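Local coordinates for RPA0582 (Rhodopseudomonas palustris, PDB 3HHL), which is of unknown function but belongs to the DUF1330 family of dimeric alpha-beta-barrel proteins, at residues Phe13-Arg17 / Val98-Val102; Val61-Leu65 / Glu103-Val109. The contacts are given in a common frame with arbitrary orientation. Residues are numbered along the deposited sequence.

Interaction 1 (Phe13-Arg17 / Val98-Val102)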
loop_
_atom_site.group_PDB
_atom_site.type_symbol
_atom_site.label_atom_id
_atom_site.label_comp_id
_atom_site.label_asym_id
_atom_site.label_seq_id
_atom_site.Cartn_x
_atom_site.Cartn_y
_atom_site.Cartn_z
ATOM N N PHE C 13 -6.268 -0.843 -18.317
ATOM C CA PHE C 13 -5.504 -2.048 -18.653
ATOM C C PHE C 13 -4.709 -1.868 -19.956
ATOM O O PHE C 13 -3.627 -2.440 -20.124
ATOM C CB PHE C 13 -6.394 -3.274 -18.727
ATOM C CG PHE C 13 -5.634 -4.556 -18.690
ATOM C CD1 PHE C 13 -5.150 -5.043 -17.526
ATOM C CD2 PHE C 13 -5.388 -5.264 -19.838
ATOM C CE1 PHE C 13 -4.425 -6.216 -17.479
ATOM C CE2 PHE C 13 -4.668 -6.454 -19.784
ATOM C CZ PHE C 13 -4.181 -6.905 -18.598
ATOM N N ALA C 14 -5.228 -1.058 -20.866
ATOM C CA ALA C 14 -4.502 -0.737 -22.094
ATOM C C ALA C 14 -3.210 0.014 -21.714
ATOM O O ALA C 14 -2.124 -0.282 -22.227
ATOM C CB ALA C 14 -5.382 0.088 -23.074
ATOM N N GLN C 15 -3.335 0.949 -20.782
ATOM C CA GLN C 15 -2.197 1.684 -20.285
ATOM C C GLN C 15 -1.135 0.785 -19.644
ATOM O O GLN C 15 0.048 1.049 -19.793
ATOM C CB GLN C 15 -2.643 2.737 -19.280
ATOM C CG GLN C 15 -3.156 4.026 -19.939
ATOM C CD GLN C 15 -3.789 4.984 -18.941
ATOM O OE1 GLN C 15 -4.362 4.557 -17.947
ATOM N NE2 GLN C 15 -3.685 6.273 -19.202
ATOM N N PHE C 16 -1.581 -0.239 -18.919
ATOM C CA PHE C 16 -0.716 -1.246 -18.293
ATOM C C PHE C 16 0.100 -1.962 -19.360
ATOM O O PHE C 16 1.300 -2.010 -19.265
ATOM C CB PHE C 16 -1.605 -2.214 -17.514
ATOM C CG PHE C 16 -0.876 -3.290 -16.798
ATOM C CD1 PHE C 16 -0.418 -3.095 -15.526
ATOM C CD2 PHE C 16 -0.720 -4.533 -17.375
ATOM C CE1 PHE C 16 0.269 -4.112 -14.858
ATOM C CE2 PHE C 16 -0.045 -5.532 -16.731
ATOM C CZ PHE C 16 0.456 -5.328 -15.472
ATOM N N ARG C 17 -0.566 -2.458 -20.398
ATOM C CA ARG C 17 0.091 -3.129 -21.506
ATOM C C ARG C 17 1.014 -2.180 -22.272
ATOM O O ARG C 17 2.101 -2.578 -22.723
ATOM C CB ARG C 17 -0.962 -3.709 -22.457
ATOM C CG ARG C 17 -1.843 -4.820 -21.851
ATOM C CD ARG C 17 -2.875 -5.346 -22.853
ATOM N NE ARG C 17 -3.873 -4.335 -23.171
ATOM C CZ ARG C 17 -5.110 -4.600 -23.557
ATOM N NH1 ARG C 17 -5.507 -5.863 -23.682
ATOM N NH2 ARG C 17 -5.935 -3.599 -23.828
ATOM N N VAL C 98 5.579 -7.667 -17.557
ATOM C CA VAL C 98 4.241 -7.294 -17.824
ATOM C C VAL C 98 3.559 -8.423 -18.591
ATOM O O VAL C 98 2.428 -8.772 -18.308
ATOM C CB VAL C 98 4.179 -5.999 -18.627
ATOM C CG1 VAL C 98 2.771 -5.736 -19.127
ATOM C CG2 VAL C 98 4.659 -4.841 -17.775
ATOM N N ALA C 99 4.269 -9.024 -19.527
ATOM C CA ALA C 99 3.715 -10.074 -20.356
ATOM C C ALA C 99 3.296 -11.261 -19.484
ATOM O O ALA C 99 2.291 -11.914 -19.785
ATOM C CB ALA C 99 4.707 -10.487 -21.473
ATOM N N ALA C 100 4.028 -11.536 -18.408
ATOM C CA ALA C 100 3.680 -12.691 -17.592
ATOM C C ALA C 100 2.315 -12.435 -16.982
ATOM O O ALA C 100 1.479 -13.330 -16.918
ATOM C CB ALA C 100 4.717 -12.951 -16.513
ATOM N N PHE C 101 2.099 -11.206 -16.550
ATOM C CA PHE C 101 0.885 -10.849 -15.887
ATOM C C PHE C 101 -0.288 -10.864 -16.853
ATOM O O PHE C 101 -1.384 -11.256 -16.473
ATOM C CB PHE C 101 1.016 -9.452 -15.277
ATOM C CG PHE C 101 -0.165 -9.033 -14.456
ATOM C CD1 PHE C 101 -0.210 -9.280 -13.104
ATOM C CD2 PHE C 101 -1.244 -8.417 -15.041
ATOM C CE1 PHE C 101 -1.327 -8.901 -12.347
ATOM C CE2 PHE C 101 -2.347 -8.047 -14.287
ATOM C CZ PHE C 101 -2.380 -8.280 -12.961
ATOM N N VAL C 102 -0.075 -10.421 -18.085
ATOM C CA VAL C 102 -1.139 -10.453 -19.083
ATOM C C VAL C 102 -1.509 -11.919 -19.412
ATOM O O VAL C 102 -2.703 -12.289 -19.526
ATOM C CB VAL C 102 -0.750 -9.634 -20.334
ATOM C CG1 VAL C 102 -1.688 -9.887 -21.491
ATOM C CG2 VAL C 102 -0.712 -8.172 -19.995
#
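Two phenylalanines about one helical turn apart, F13 and F16, reach from helix 10-18 to helix 98-106. Both have chi1 near t and chi2 near 80-90°. Although their CA-to-CB bonds point sideways, this extended rotamer carries the rings across a gap that small residues could not bridge, since the segment axes approach no closer than 11.1 Å and run at 141°, closer to antiparallel than to parallel. F16 is the centre of the contact: its CE2 lies 3.6 Å from F101 CD2 and 3.7 Å from V98 CG1. The F16 and F101 rings meet obliquely, centroids 5.1 Å apart and planes at 55°. F101, also t, presents its edge to F13, with F101 CE2 4.2 Å from F13 CE1. The compact branched V102 fits among the longer side chains, its CG2 3.9 Å from F13 CZ and 4.0 Å from R17 CG. R17 thus offers apolar methylene to the contact while its charged end remains at the exposed margin. F16, V98 and F101 also rest on I25 of strand 25-33, and F13, F16 and F101 meet apolar side chains of the neighbouring subunit. Such helix packing over an antiparallel sheet, beside a subunit boundary, is in keeping with the dimeric alpha-beta-barrel fold.

Interaction 2 (Val61-Leu65 / Glu103-Val109); sequences VSERL and EMIRDPV. Unlike the reference sequence in segment 61-65: S62 (reference Phe).
In this dimeric alpha-beta-barrel fold, the C-terminal turn of helix 47-64 packs against the end of helix 98-106 and the start of helix 108-113. Residues 61-64 are helical, and L65 leaves the helix at phi/psi -99/8. The register is set by S62 and M104, whose CA atoms are 6.2 Å apart. E103 begins the second segment in helical conformation; its CA-to-CB bond points toward 61-65, but its exposed carboxylate leads away, leaving CB 4.1 Å from L65 CD1. Buried M104, a selenomethionine (t, t, p), follows: its N and CB lie 3.5 and 3.9 Å from L65 CD1, and its flexible chain brings SE 3.9 Å from S62 CB, beside Y95 of strand 89-95. S62, where the reference sequence has Phe, lies with its side chain about 3 Å from a bound polyethylene glycol. The CA-to-CB bond of I105 points away from 61-65, and its side chain touches Y110; R106 completes the helix. D107 then breaks it at -66/132, packing CB 3.7 Å from V61 CG1. At the solvent-exposed side, the long R64 side chain (t, t, m) makes a salt bridge from NH1 to D107 OD1 at 3.2 Å. As N-cap of the next helix, D107 accepts a weak bond from V109 N at OD2 (2.7 Å). P108, at -60/-36, suits a first helical turn, where its missing NH costs nothing. V109 CG1 lies 4.0 Å from V61 CG2, both valines being t.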
loop_
_atom_site.group_PDB
_atom_site.type_symbol
_atom_site.label_atom_id
_atom_site.label_comp_id
_atom_site.label_asym_id
_atom_site.label_seq_id
_atom_site.Cartn_x
_atom_site.Cartn_y
_atom_site.Cartn_z
ATOM N N VAL C 61 -1.700 -20.903 -11.766
ATOM C CA VAL C 61 -1.505 -20.181 -13.009
ATOM C C VAL C 61 -0.451 -19.133 -12.776
ATOM O O VAL C 61 0.492 -18.968 -13.546
ATOM C CB VAL C 61 -2.785 -19.507 -13.523
ATOM C CG1 VAL C 61 -2.512 -18.818 -14.873
ATOM C CG2 VAL C 61 -3.870 -20.529 -13.658
ATOM N N SER C 62 -0.612 -18.417 -11.690
ATOM C CA SER C 62 0.380 -17.440 -11.290
ATOM C C SER C 62 1.786 -18.035 -11.197
ATOM O O SER C 62 2.754 -17.455 -11.715
ATOM C CB SER C 62 0.011 -16.883 -9.937
ATOM O OG SER C 62 0.854 -15.783 -9.679
ATOM N N GLU C 63 1.860 -19.181 -10.534
ATOM C CA GLU C 63 3.117 -19.809 -10.211
ATOM C C GLU C 63 3.841 -20.231 -11.470
ATOM O O GLU C 63 5.038 -20.055 -11.599
ATOM C CB GLU C 63 2.846 -21.023 -9.337
ATOM C CG GLU C 63 4.068 -21.781 -8.767
ATOM C CD GLU C 63 3.686 -22.498 -7.443
ATOM O OE1 GLU C 63 3.073 -21.834 -6.539
ATOM O OE2 GLU C 63 3.957 -23.722 -7.310
ATOM N N ARG C 64 3.075 -20.771 -12.399
ATOM C CA ARG C 64 3.581 -21.290 -13.646
ATOM C C ARG C 64 4.237 -20.202 -14.464
ATOM O O ARG C 64 5.155 -20.462 -15.196
ATOM C CB ARG C 64 2.391 -21.851 -14.415
ATOM C CG ARG C 64 2.679 -22.845 -15.509
ATOM C CD ARG C 64 1.420 -23.043 -16.402
ATOM N NE ARG C 64 0.274 -23.502 -15.623
ATOM C CZ ARG C 64 -0.988 -23.128 -15.814
ATOM N NH1 ARG C 64 -1.323 -22.273 -16.765
ATOM N NH2 ARG C 64 -1.933 -23.623 -15.032
ATOM N N LEU C 65 3.719 -18.989 -14.360
ATOM C CA LEU C 65 4.179 -17.831 -15.115
ATOM C C LEU C 65 5.133 -16.894 -14.356
ATOM O O LEU C 65 5.507 -15.849 -14.858
ATOM C CB LEU C 65 2.976 -17.052 -15.581
ATOM C CG LEU C 65 2.049 -17.856 -16.513
ATOM C CD1 LEU C 65 0.689 -17.177 -16.625
ATOM C CD2 LEU C 65 2.656 -18.014 -17.913
ATOM N N GLU C 103 -0.505 -12.773 -19.495
ATOM C CA GLU C 103 -0.760 -14.143 -19.847
ATOM C C GLU C 103 -1.632 -14.786 -18.769
ATOM O O GLU C 103 -2.541 -15.554 -19.071
ATOM C CB GLU C 103 0.552 -14.910 -20.066
ATOM C CG GLU C 103 1.238 -14.594 -21.391
ATOM C CD GLU C 103 0.344 -14.828 -22.585
ATOM O OE1 GLU C 103 -0.413 -15.830 -22.570
ATOM O OE2 GLU C 103 0.409 -14.023 -23.540
HETATM N N MSE C 104 -1.361 -14.454 -17.515
HETATM C CA MSE C 104 -2.148 -14.976 -16.403
HETATM C C MSE C 104 -3.599 -14.522 -16.506
HETATM O O MSE C 104 -4.551 -15.285 -16.293
HETATM C CB MSE C 104 -1.584 -14.485 -15.066
HETATM C CG MSE C 104 -2.527 -14.676 -13.873
HETATM SE SE MSE C 104 -1.729 -14.255 -12.161
HETATM C CE MSE C 104 -2.109 -12.340 -12.209
ATOM N N ILE C 105 -3.752 -13.250 -16.810
ATOM C CA ILE C 105 -5.069 -12.667 -16.908
ATOM C C ILE C 105 -5.847 -13.283 -18.067
ATOM O O ILE C 105 -7.076 -13.328 -18.038
ATOM C CB ILE C 105 -4.938 -11.128 -17.025
ATOM C CG1 ILE C 105 -5.010 -10.564 -15.624
ATOM C CG2 ILE C 105 -6.000 -10.477 -17.945
ATOM C CD1 ILE C 105 -5.295 -9.051 -15.653
ATOM N N ARG C 106 -5.139 -13.758 -19.083
ATOM C CA ARG C 106 -5.815 -14.353 -20.226
ATOM C C ARG C 106 -6.066 -15.821 -20.096
ATOM O O ARG C 106 -6.851 -16.369 -20.849
ATOM C CB ARG C 106 -5.020 -14.105 -21.490
ATOM C CG ARG C 106 -4.959 -12.641 -21.868
ATOM C CD ARG C 106 -4.103 -12.523 -23.083
ATOM N NE ARG C 106 -4.021 -11.177 -23.636
ATOM C CZ ARG C 106 -3.281 -10.893 -24.698
ATOM N NH1 ARG C 106 -2.581 -11.860 -25.297
ATOM N NH2 ARG C 106 -3.212 -9.649 -25.146
ATOM N N ASP C 107 -5.420 -16.456 -19.138
ATOM C CA ASP C 107 -5.508 -17.890 -19.002
ATOM C C ASP C 107 -6.942 -18.336 -18.624
ATOM O O ASP C 107 -7.538 -17.790 -17.704
ATOM C CB ASP C 107 -4.519 -18.387 -17.962
ATOM C CG ASP C 107 -4.496 -19.870 -17.872
ATOM O OD1 ASP C 107 -3.504 -20.495 -18.266
ATOM O OD2 ASP C 107 -5.490 -20.428 -17.404
ATOM N N PRO C 108 -7.483 -19.338 -19.333
ATOM C CA PRO C 108 -8.850 -19.754 -19.073
ATOM C C PRO C 108 -9.093 -20.228 -17.657
ATOM O O PRO C 108 -10.173 -19.965 -17.106
ATOM C CB PRO C 108 -9.085 -20.897 -20.075
ATOM C CG PRO C 108 -7.732 -21.247 -20.625
ATOM C CD PRO C 108 -6.899 -20.035 -20.493
ATOM N N VAL C 109 -8.129 -20.901 -17.053
ATOM C CA VAL C 109 -8.302 -21.263 -15.662
ATOM C C VAL C 109 -8.355 -20.023 -14.778
ATOM O O VAL C 109 -9.148 -19.993 -13.845
ATOM C CB VAL C 109 -7.227 -22.224 -15.177
ATOM C CG1 VAL C 109 -7.381 -22.524 -13.689
ATOM C CG2 VAL C 109 -7.298 -23.515 -15.996
#

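From the N terminus, helix 10-18 comes first but waits for its partner: interaction 1 closes a loop of 80 residues, through strand 25-33, helix 47-64 and strands 71-80 and 89-95, when helix 98-106 begins. Interaction 2 starts inside that loop, at residues 61-65, and closes 37 residues later, after 98-102 has passed. The two therefore cross rather than nest. Helix 98-106 serves both, giving its first turn to the N-terminal helix and its last turn, with the start of helix 108-113, to helix 47-64. The contacts also touch directly: A100 CB lies 3.4 Å from L65 O, and F13 CE1 3.5 Å from I105 CD1.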